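PDB 6MX6: Pre-mRNA-processing-splicing factor 8 from Cryptococcus neoformans var. grubii serotype A, which carries an intein that probably excises itself from the host splicing factor by protein splicing, using a domain of the Hint family. Local coordinates for residues G28-G33 with S38-K43; L51-T56 with D62-H67; D104-L109 with Q115-F120. All blocks are in the same frame, centred on the assembly; numbering follows the deposited sequence.

Contact 1 (G28-G33 with S38-K43); sequences GDQLLG and SRTASK
Arg39 lays its guanidinium over Gly33: the Gly33 CA lies above the middle of one face, 3.7 Å from Arg39 CZ. At the rim of the group, Arg39 NH1 donates to Ser38 O at 3.0 Å, nearly in the guanidinium plane, while NE makes a salt bridge with Asp162. The Gln30 amide is the second flat group. Gln30 NE2 reaches Thr40 OG1 at 2.8 Å (166° at the hydrogen) and Gly28 O at 3.0 Å; both acceptors lie close to the amide plane, which fixes its rotation. Gln30 OE1 accepts from a water at 3.0 Å. A bend at chi2 (-62°) turns the amide across to the partner strand.

Between the face of Arg39 and Leu31 and the face of Gln30 and Thr40, the backbones pair as an antiparallel hairpin. Leu31 N donates to Arg39 O at 2.8 Å and Arg39 N returns a bond to Leu31 O, a hydrogen-bonded pair, whereas Gln30 and Thr40 form a non-hydrogen-bonded one. Ala41 N to Asp29 O (3.0 Å) extends the pairing to the residue before strand 30-32, and Gly28 N to Ala41 O one residue further.

The hairpin edges a four-stranded sheet, consistent with the Hint fold, in which strand 38-49 is flanked by strands 30-32 and 152-159. Leu31 packs on Phe157 and Arg39 on Val159, while Gln30 and Leu32 bond through their backbones to Ala15 and Leu13.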
loop_
_atom_site.group_PDB
_atom_site.type_symbol
_atom_site.label_atom_id
_atom_site.label_comp_id
_atom_site.label_asym_id
_atom_site.label_seq_id
_atom_site.Cartn_x
_atom_site.Cartn_y
_atom_site.Cartn_z
ATOM N N GLY A 28 6.782 -17.190 -5.150
ATOM C CA GLY A 28 5.812 -17.768 -6.060
ATOM C C GLY A 28 4.357 -17.631 -5.652
ATOM O O GLY A 28 3.478 -17.997 -6.444
ATOM N N ASP A 29 4.066 -17.118 -4.454
ATOM C CA ASP A 29 2.687 -17.049 -3.978
ATOM C C ASP A 29 1.830 -16.180 -4.895
ATOM O O ASP A 29 2.292 -15.197 -5.477
ATOM C CB ASP A 29 2.634 -16.506 -2.544
ATOM C CG ASP A 29 2.549 -17.610 -1.507
ATOM O OD1 ASP A 29 2.435 -18.785 -1.917
ATOM O OD2 ASP A 29 2.594 -17.313 -0.288
ATOM N N GLN A 30 0.561 -16.555 -5.017
ATOM C CA GLN A 30 -0.380 -15.850 -5.874
ATOM C C GLN A 30 -1.215 -14.895 -5.025
ATOM O O GLN A 30 -1.866 -15.319 -4.065
ATOM C CB GLN A 30 -1.273 -16.843 -6.620
ATOM C CG GLN A 30 -0.499 -17.786 -7.550
ATOM C CD GLN A 30 0.228 -17.046 -8.658
ATOM O OE1 GLN A 30 -0.387 -16.600 -9.625
ATOM N NE2 GLN A 30 1.548 -16.909 -8.520
ATOM N N LEU A 31 -1.176 -13.616 -5.376
ATOM C CA LEU A 31 -1.942 -12.546 -4.752
ATOM C C LEU A 31 -2.989 -12.016 -5.721
ATOM O O LEU A 31 -2.949 -12.272 -6.926
ATOM C CB LEU A 31 -1.024 -11.398 -4.325
ATOM C CG LEU A 31 0.109 -11.776 -3.383
ATOM C CD1 LEU A 31 0.942 -10.538 -3.109
ATOM C CD2 LEU A 31 -0.457 -12.355 -2.101
ATOM N N LEU A 32 -3.909 -11.225 -5.185
ATOM C CA LEU A 32 -5.010 -10.696 -5.974
ATOM C C LEU A 32 -4.663 -9.301 -6.487
ATOM O O LEU A 32 -4.320 -8.409 -5.702
ATOM C CB LEU A 32 -6.281 -10.676 -5.133
ATOM C CG LEU A 32 -7.558 -10.294 -5.874
ATOM C CD1 LEU A 32 -7.678 -11.093 -7.162
ATOM C CD2 LEU A 32 -8.743 -10.527 -4.963
ATOM N N GLY A 33 -4.756 -9.117 -7.807
ATOM C CA GLY A 33 -4.576 -7.824 -8.431
ATOM C C GLY A 33 -5.844 -6.996 -8.409
ATOM O O GLY A 33 -6.950 -7.485 -8.149
ATOM N N SER A 38 -4.443 -12.684 -11.247
ATOM C CA SER A 38 -3.389 -13.126 -10.351
ATOM C C SER A 38 -2.163 -12.223 -10.426
ATOM O O SER A 38 -1.922 -11.520 -11.410
ATOM C CB SER A 38 -2.978 -14.561 -10.674
ATOM O OG SER A 38 -3.786 -15.477 -9.968
ATOM N N ARG A 39 -1.382 -12.257 -9.349
ATOM C CA ARG A 39 -0.091 -11.593 -9.262
ATOM C C ARG A 39 0.864 -12.548 -8.569
ATOM O O ARG A 39 0.499 -13.179 -7.579
ATOM C CB ARG A 39 -0.170 -10.277 -8.469
ATOM C CG ARG A 39 -1.065 -9.216 -9.067
ATOM C CD ARG A 39 -0.433 -8.580 -10.289
ATOM N NE ARG A 39 -1.198 -7.422 -10.737
ATOM C CZ ARG A 39 -2.369 -7.494 -11.360
ATOM N NH1 ARG A 39 -2.917 -8.675 -11.614
ATOM N NH2 ARG A 39 -2.996 -6.383 -11.724
ATOM N N THR A 40 2.073 -12.677 -9.092
ATOM C CA THR A 40 3.069 -13.551 -8.489
ATOM C C THR A 40 4.025 -12.713 -7.650
ATOM O O THR A 40 4.516 -11.679 -8.111
ATOM C CB THR A 40 3.841 -14.332 -9.555
ATOM O OG1 THR A 40 2.941 -15.209 -10.242
ATOM C CG2 THR A 40 4.931 -15.166 -8.908
ATOM N N ALA A 41 4.271 -13.155 -6.423
ATOM C CA ALA A 41 5.206 -12.496 -5.524
ATOM C C ALA A 41 6.563 -13.184 -5.581
ATOM O O ALA A 41 6.657 -14.407 -5.717
ATOM C CB ALA A 41 4.679 -12.504 -4.087
ATOM N N SER A 42 7.621 -12.384 -5.471
ATOM C CA SER A 42 8.972 -12.927 -5.431
ATOM C C SER A 42 9.863 -11.998 -4.620
ATOM O O SER A 42 9.460 -10.902 -4.226
ATOM C CB SER A 42 9.545 -13.130 -6.840
ATOM O OG SER A 42 9.567 -11.924 -7.577
ATOM N N LYS A 43 11.087 -12.462 -4.367
ATOM C CA LYS A 43 12.117 -11.648 -3.721
ATOM C C LYS A 43 11.675 -11.205 -2.323
ATOM O O LYS A 43 11.720 -10.027 -1.976
ATOM C CB LYS A 43 12.471 -10.432 -4.581
ATOM C CG LYS A 43 13.089 -10.730 -5.940
ATOM C CD LYS A 43 13.592 -9.436 -6.585
ATOM C CE LYS A 43 14.160 -9.670 -7.982
ATOM N NZ LYS A 43 13.339 -9.026 -9.058
HETATM O O HOH W 1 0.972 -17.120 -12.264
#

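Contact 2 (L51-T56 with D62-H67); sequences LYRIKT and DLVCTH
Asp62 OD2 takes two cationic donors from the facing strand: Arg53 NH1 at 2.9 Å on its anti lone pair and Lys55 NZ at 2.8 Å on its syn lone pair. Asp62 OD1 accepts a hydrogen bond at 2.7 Å from a water that itself accepts from Thr56 N, and it has a weak bond from Lys55 NZ. Two positive partners would be expected to stabilise the negative charge. Arg53 starts extended (chi1 178°) and bends at chi3 (-60°), which brings NH1 to Asp62 with the two planar groups 70° apart and sets one guanidinium face against Val64 CG2. Its NH2 makes a further salt bridge with Glu148.

Across the hairpin the backbone pairs by reciprocal bonds, Tyr52 N to Cys65 O (2.8 Å) and Cys65 N to Tyr52 O (2.9 Å), then Ile54 N to Leu63 O and back, while Arg53 and Lys55 turn to strand 139-147. Thr66 OG1 bonds to Cys5 N and Asn68 OD1, and His67 ND1 is hydrogen-bonded to Asp104 OD2. Thr66 probably opens the Thr-x-x-His signature of intein block B, and its bond to Cys5 is consistent with a place beside the N-terminal splice junction.

Strand 63-65 lies between 52-56 and strand 6-7, which Val64 reaches through a backbone bond to Gln7. Leu63 and Cys65 pack on Leu6, and Tyr52 meets Val103 and Val107 of helix 103-108.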
loop_
_atom_site.group_PDB
_atom_site.type_symbol
_atom_site.label_atom_id
_atom_site.label_comp_id
_atom_site.label_asym_id
_atom_site.label_seq_id
_atom_site.Cartn_x
_atom_site.Cartn_y
_atom_site.Cartn_z
ATOM N N LEU A 51 8.856 2.933 10.910
ATOM C CA LEU A 51 7.993 3.005 9.743
ATOM C C LEU A 51 7.155 4.279 9.780
ATOM O O LEU A 51 7.104 4.997 10.779
ATOM C CB LEU A 51 7.088 1.772 9.679
ATOM C CG LEU A 51 7.835 0.436 9.715
ATOM C CD1 LEU A 51 6.843 -0.735 9.680
ATOM C CD2 LEU A 51 8.786 0.371 8.537
ATOM N N TYR A 52 6.477 4.544 8.671
ATOM C CA TYR A 52 5.523 5.637 8.585
ATOM C C TYR A 52 4.121 5.073 8.724
ATOM O O TYR A 52 3.794 4.069 8.086
ATOM C CB TYR A 52 5.648 6.375 7.255
ATOM C CG TYR A 52 6.812 7.319 7.266
ATOM C CD1 TYR A 52 8.094 6.871 6.979
ATOM C CD2 TYR A 52 6.637 8.639 7.611
ATOM C CE1 TYR A 52 9.171 7.739 7.013
ATOM C CE2 TYR A 52 7.700 9.515 7.649
ATOM C CZ TYR A 52 8.961 9.063 7.346
ATOM O OH TYR A 52 10.003 9.950 7.391
ATOM N N ARG A 53 3.308 5.726 9.552
ATOM C CA ARG A 53 1.901 5.378 9.727
ATOM C C ARG A 53 1.051 6.373 8.949
ATOM O O ARG A 53 1.149 7.588 9.169
ATOM C CB ARG A 53 1.518 5.386 11.210
ATOM C CG ARG A 53 0.033 5.071 11.460
ATOM C CD ARG A 53 -0.296 4.976 12.941
ATOM N NE ARG A 53 0.495 3.917 13.559
ATOM C CZ ARG A 53 0.116 2.647 13.628
ATOM N NH1 ARG A 53 -1.074 2.276 13.160
ATOM N NH2 ARG A 53 0.922 1.743 14.182
ATOM N N ILE A 54 0.220 5.857 8.047
ATOM C CA ILE A 54 -0.708 6.646 7.250
ATOM C C ILE A 54 -2.110 6.369 7.763
ATOM O O ILE A 54 -2.555 5.210 7.786
ATOM C CB ILE A 54 -0.597 6.314 5.754
ATOM C CG1 ILE A 54 0.830 6.558 5.278
ATOM C CG2 ILE A 54 -1.589 7.166 4.949
ATOM C CD1 ILE A 54 1.138 5.970 3.904
ATOM N N LYS A 55 -2.799 7.433 8.182
ATOM C CA LYS A 55 -4.184 7.368 8.635
ATOM C C LYS A 55 -5.075 8.140 7.676
ATOM O O LYS A 55 -4.738 9.261 7.267
ATOM C CB LYS A 55 -4.351 7.968 10.037
ATOM C CG LYS A 55 -3.603 7.258 11.158
ATOM C CD LYS A 55 -3.874 7.965 12.478
ATOM C CE LYS A 55 -3.876 7.002 13.653
ATOM N NZ LYS A 55 -4.918 5.959 13.517
ATOM N N THR A 56 -6.236 7.558 7.378
ATOM C CA THR A 56 -7.222 8.167 6.500
ATOM C C THR A 56 -8.353 8.780 7.319
ATOM O O THR A 56 -8.581 8.422 8.476
ATOM C CB THR A 56 -7.783 7.133 5.515
ATOM O OG1 THR A 56 -8.267 5.988 6.230
ATOM C CG2 THR A 56 -6.689 6.690 4.523
ATOM N N ASP A 62 -5.140 1.680 9.403
ATOM C CA ASP A 62 -3.946 2.436 9.042
ATOM C C ASP A 62 -3.042 1.603 8.138
ATOM O O ASP A 62 -2.934 0.386 8.289
ATOM C CB ASP A 62 -3.132 2.826 10.280
ATOM C CG ASP A 62 -3.908 3.668 11.279
ATOM O OD1 ASP A 62 -5.014 4.158 10.953
ATOM O OD2 ASP A 62 -3.390 3.838 12.406
ATOM N N LEU A 63 -2.356 2.275 7.218
ATOM C CA LEU A 63 -1.317 1.638 6.410
ATOM C C LEU A 63 0.038 2.002 7.000
ATOM O O LEU A 63 0.349 3.185 7.139
ATOM C CB LEU A 63 -1.402 2.090 4.952
ATOM C CG LEU A 63 -0.346 1.505 4.014
ATOM C CD1 LEU A 63 -0.526 -0.020 3.916
ATOM C CD2 LEU A 63 -0.425 2.167 2.647
ATOM N N VAL A 64 0.853 1.005 7.344
ATOM C CA VAL A 64 2.139 1.275 7.988
ATOM C C VAL A 64 3.234 0.682 7.113
ATOM O O VAL A 64 3.198 -0.513 6.807
ATOM C CB VAL A 64 2.203 0.712 9.418
ATOM C CG1 VAL A 64 3.509 1.095 10.072
ATOM C CG2 VAL A 64 1.025 1.224 10.257
ATOM N N CYS A 65 4.195 1.509 6.703
ATOM C CA CYS A 65 5.120 1.071 5.661
ATOM C C CYS A 65 6.441 1.832 5.711
ATOM O O CYS A 65 6.581 2.847 6.389
ATOM C CB CYS A 65 4.457 1.199 4.296
ATOM S SG CYS A 65 4.038 2.901 3.882
ATOM N N THR A 66 7.426 1.329 4.969
ATOM C CA THR A 66 8.754 1.928 5.009
ATOM C C THR A 66 8.796 3.252 4.255
ATOM O O THR A 66 7.937 3.561 3.422
ATOM C CB THR A 66 9.812 1.000 4.398
ATOM O OG1 THR A 66 9.405 0.651 3.070
ATOM C CG2 THR A 66 9.986 -0.239 5.240
ATOM N N HIS A 67 9.858 4.018 4.526
ATOM C CA HIS A 67 10.016 5.327 3.904
ATOM C C HIS A 67 10.156 5.230 2.389
ATOM O O HIS A 67 9.791 6.168 1.676
ATOM C CB HIS A 67 11.232 6.048 4.495
ATOM C CG HIS A 67 12.537 5.388 4.171
ATOM N ND1 HIS A 67 13.375 5.849 3.177
ATOM C CD2 HIS A 67 13.143 4.298 4.699
ATOM C CE1 HIS A 67 14.441 5.073 3.109
ATOM N NE2 HIS A 67 14.326 4.124 4.021
HETATM O O HOH W 2 -6.744 5.052 9.025
#

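Contact 3 (D104-L109 with Q115-F120); sequences DDFVRL and QKYKLF
Phe106 points the edge of its ring toward the face of Tyr117 in an offset edge-to-face pair. The ring planes stand at 87°, and the Phe106 and Tyr117 centroids are 5.8 Å apart. The offset shows in the closest atoms: Phe106 CE1 comes 3.7 Å from Tyr117 CB and 4.0 Å from Tyr117 CG, so the edge meets the root of the tyrosine and not the middle of its ring. The two side chains run past one another in opposite directions. Phe106 has CG anti to its backbone N (chi1 -177°), which carries the ring out from the helix across a backbone gap of 9.1 Å between Phe106 CA and Tyr117 CA.

Leu109 makes the second touch, crossing Tyr117 at about a right angle: Leu109 CD1 lies 3.9 Å from Tyr117 CE1, farther out along the ring. Tyr117 therefore receives an aromatic neighbour near its base and a methyl beyond it. No hydrogen bond joins the segments, and only 137 Å² is buried between them, which marks this as a small apolar contact. The turn leaving the helix is held by its backbone, with Leu109 N donating to Phe106 O at 3.1 Å; the same oxygen also accepts from Gln114 NE2.

The contact seats the short helix 103-108 against the six-stranded sheet of what is consistent with a Hint domain. Strand 117-120 runs between strands 70-76 and 139-147; Met73 touches both Phe106 and Tyr117, while Val101 and Ile142 give the phenylalanine further apolar neighbours from strands 96-102 and 139-147.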
loop_
_atom_site.group_PDB
_atom_site.type_symbol
_atom_site.label_atom_id
_atom_site.label_comp_id
_atom_site.label_asym_id
_atom_site.label_seq_id
_atom_site.Cartn_x
_atom_site.Cartn_y
_atom_site.Cartn_z
ATOM N N ASP A 104 8.662 8.799 1.098
ATOM C CA ASP A 104 9.594 9.895 1.392
ATOM C C ASP A 104 9.199 11.175 0.655
ATOM O O ASP A 104 9.109 12.268 1.251
ATOM C CB ASP A 104 11.017 9.491 1.001
ATOM C CG ASP A 104 11.795 8.877 2.145
ATOM O OD1 ASP A 104 11.428 9.107 3.324
ATOM O OD2 ASP A 104 12.780 8.159 1.858
ATOM N N ASP A 105 8.942 11.045 -0.650
ATOM C CA ASP A 105 8.618 12.200 -1.475
ATOM C C ASP A 105 7.269 12.784 -1.096
ATOM O O ASP A 105 7.097 14.008 -1.089
ATOM C CB ASP A 105 8.634 11.811 -2.953
ATOM C CG ASP A 105 10.046 11.580 -3.487
ATOM O OD1 ASP A 105 11.003 12.165 -2.938
ATOM O OD2 ASP A 105 10.192 10.827 -4.474
ATOM N N PHE A 106 6.299 11.924 -0.777
ATOM C CA PHE A 106 4.980 12.403 -0.382
ATOM C C PHE A 106 5.044 13.146 0.944
ATOM O O PHE A 106 4.458 14.223 1.095
ATOM C CB PHE A 106 4.010 11.229 -0.291
ATOM C CG PHE A 106 2.610 11.639 0.041
ATOM C CD1 PHE A 106 1.759 12.097 -0.952
ATOM C CD2 PHE A 106 2.146 11.571 1.345
ATOM C CE1 PHE A 106 0.465 12.467 -0.653
ATOM C CE2 PHE A 106 0.855 11.951 1.649
ATOM C CZ PHE A 106 0.016 12.400 0.647
ATOM N N VAL A 107 5.764 12.578 1.914
ATOM C CA VAL A 107 5.932 13.202 3.223
ATOM C C VAL A 107 6.511 14.601 3.074
ATOM O O VAL A 107 6.119 15.534 3.792
ATOM C CB VAL A 107 6.828 12.312 4.109
ATOM C CG1 VAL A 107 7.543 13.134 5.172
ATOM C CG2 VAL A 107 6.018 11.206 4.742
ATOM N N ARG A 108 7.446 14.774 2.139
ATOM C CA ARG A 108 8.075 16.088 2.038
ATOM C C ARG A 108 7.254 17.115 1.261
ATOM O O ARG A 108 7.600 18.302 1.293
ATOM C CB ARG A 108 9.466 15.942 1.422
ATOM C CG ARG A 108 10.425 15.244 2.365
ATOM C CD ARG A 108 11.853 15.358 1.901
ATOM N NE ARG A 108 12.097 14.517 0.737
ATOM C CZ ARG A 108 12.690 13.330 0.788
ATOM N NH1 ARG A 108 13.101 12.843 1.953
ATOM N NH2 ARG A 108 12.874 12.633 -0.327
ATOM N N LEU A 109 6.173 16.711 0.593
ATOM C CA LEU A 109 5.346 17.664 -0.135
ATOM C C LEU A 109 4.622 18.604 0.828
ATOM O O LEU A 109 4.282 18.221 1.950
ATOM C CB LEU A 109 4.322 16.935 -0.997
ATOM C CG LEU A 109 4.838 16.255 -2.263
ATOM C CD1 LEU A 109 3.761 15.331 -2.833
ATOM C CD2 LEU A 109 5.257 17.296 -3.287
ATOM N N GLN A 115 -2.870 17.168 -0.275
ATOM C CA GLN A 115 -4.317 16.963 -0.308
ATOM C C GLN A 115 -4.845 16.632 -1.703
ATOM O O GLN A 115 -5.989 16.176 -1.820
ATOM C CB GLN A 115 -5.039 18.197 0.243
ATOM C CG GLN A 115 -4.902 19.412 -0.651
ATOM C CD GLN A 115 -5.405 20.683 -0.005
ATOM O OE1 GLN A 115 -5.666 20.722 1.199
ATOM N NE2 GLN A 115 -5.542 21.736 -0.805
ATOM N N LYS A 116 -4.053 16.850 -2.753
ATOM C CA LYS A 116 -4.459 16.498 -4.110
ATOM C C LYS A 116 -4.376 15.005 -4.380
ATOM O O LYS A 116 -4.960 14.533 -5.363
ATOM C CB LYS A 116 -3.586 17.227 -5.136
ATOM C CG LYS A 116 -3.657 18.743 -5.063
ATOM C CD LYS A 116 -2.604 19.379 -5.969
ATOM C CE LYS A 116 -2.699 20.897 -5.958
ATOM N NZ LYS A 116 -1.724 21.515 -6.899
ATOM N N TYR A 117 -3.658 14.258 -3.547
ATOM C CA TYR A 117 -3.417 12.839 -3.767
ATOM C C TYR A 117 -4.347 12.016 -2.892
ATOM O O TYR A 117 -4.572 12.346 -1.725
ATOM C CB TYR A 117 -1.971 12.463 -3.444
ATOM C CG TYR A 117 -0.920 13.113 -4.315
ATOM C CD1 TYR A 117 -0.549 14.438 -4.124
ATOM C CD2 TYR A 117 -0.272 12.386 -5.304
ATOM C CE1 TYR A 117 0.424 15.023 -4.911
ATOM C CE2 TYR A 117 0.698 12.959 -6.090
ATOM C CZ TYR A 117 1.045 14.275 -5.889
ATOM O OH TYR A 117 2.015 14.845 -6.674
ATOM N N LYS A 118 -4.860 10.924 -3.450
ATOM C CA LYS A 118 -5.758 10.048 -2.721
ATOM C C LYS A 118 -5.326 8.600 -2.892
ATOM O O LYS A 118 -4.923 8.192 -3.983
ATOM C CB LYS A 118 -7.203 10.235 -3.199
ATOM C CG LYS A 118 -7.760 11.611 -2.846
ATOM C CD LYS A 118 -8.609 12.178 -3.960
ATOM C CE LYS A 118 -9.216 13.513 -3.559
ATOM N NZ LYS A 118 -8.159 14.506 -3.229
ATOM N N LEU A 119 -5.393 7.836 -1.803
ATOM C CA LEU A 119 -5.352 6.388 -1.911
ATOM C C LEU A 119 -6.667 5.891 -2.516
ATOM O O LEU A 119 -7.636 6.640 -2.642
ATOM C CB LEU A 119 -5.104 5.759 -0.542
ATOM C CG LEU A 119 -3.770 6.121 0.117
ATOM C CD1 LEU A 119 -3.743 5.657 1.578
ATOM C CD2 LEU A 119 -2.626 5.488 -0.659
ATOM N N PHE A 120 -6.704 4.618 -2.910
ATOM C CA PHE A 120 -7.940 4.132 -3.510
ATOM C C PHE A 120 -8.071 2.627 -3.352
ATOM O O PHE A 120 -7.095 1.905 -3.135
ATOM C CB PHE A 120 -8.043 4.517 -4.989
ATOM C CG PHE A 120 -6.988 3.913 -5.860
ATOM C CD1 PHE A 120 -5.728 4.478 -5.940
ATOM C CD2 PHE A 120 -7.262 2.792 -6.629
ATOM C CE1 PHE A 120 -4.756 3.930 -6.762
ATOM C CE2 PHE A 120 -6.295 2.237 -7.451
ATOM C CZ PHE A 120 -5.041 2.807 -7.517
#

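Overall arrangement
From the N terminus the contacts close in series, none nested or crossing. Contact 1 shuts the turn between residues 33 and 38 in the four-stranded sheet. Strand 38-49 leads out of it, and strand 52-56 follows in the other sheet, where contact 2 closes the loop of residues 57-61; the centres of contacts 1 and 2 are 22 Å apart, on opposite sides of the chain's centre. Contact 3 closes the 110-114 connection, which contains helix 111-114. Contacts 2 and 3 both reach the six-stranded sheet and tie helix 103-108 to it. Their centres are 12 Å apart, and they touch: His67 meets Asp104, and Ile54 and Thr56 pack on Leu119.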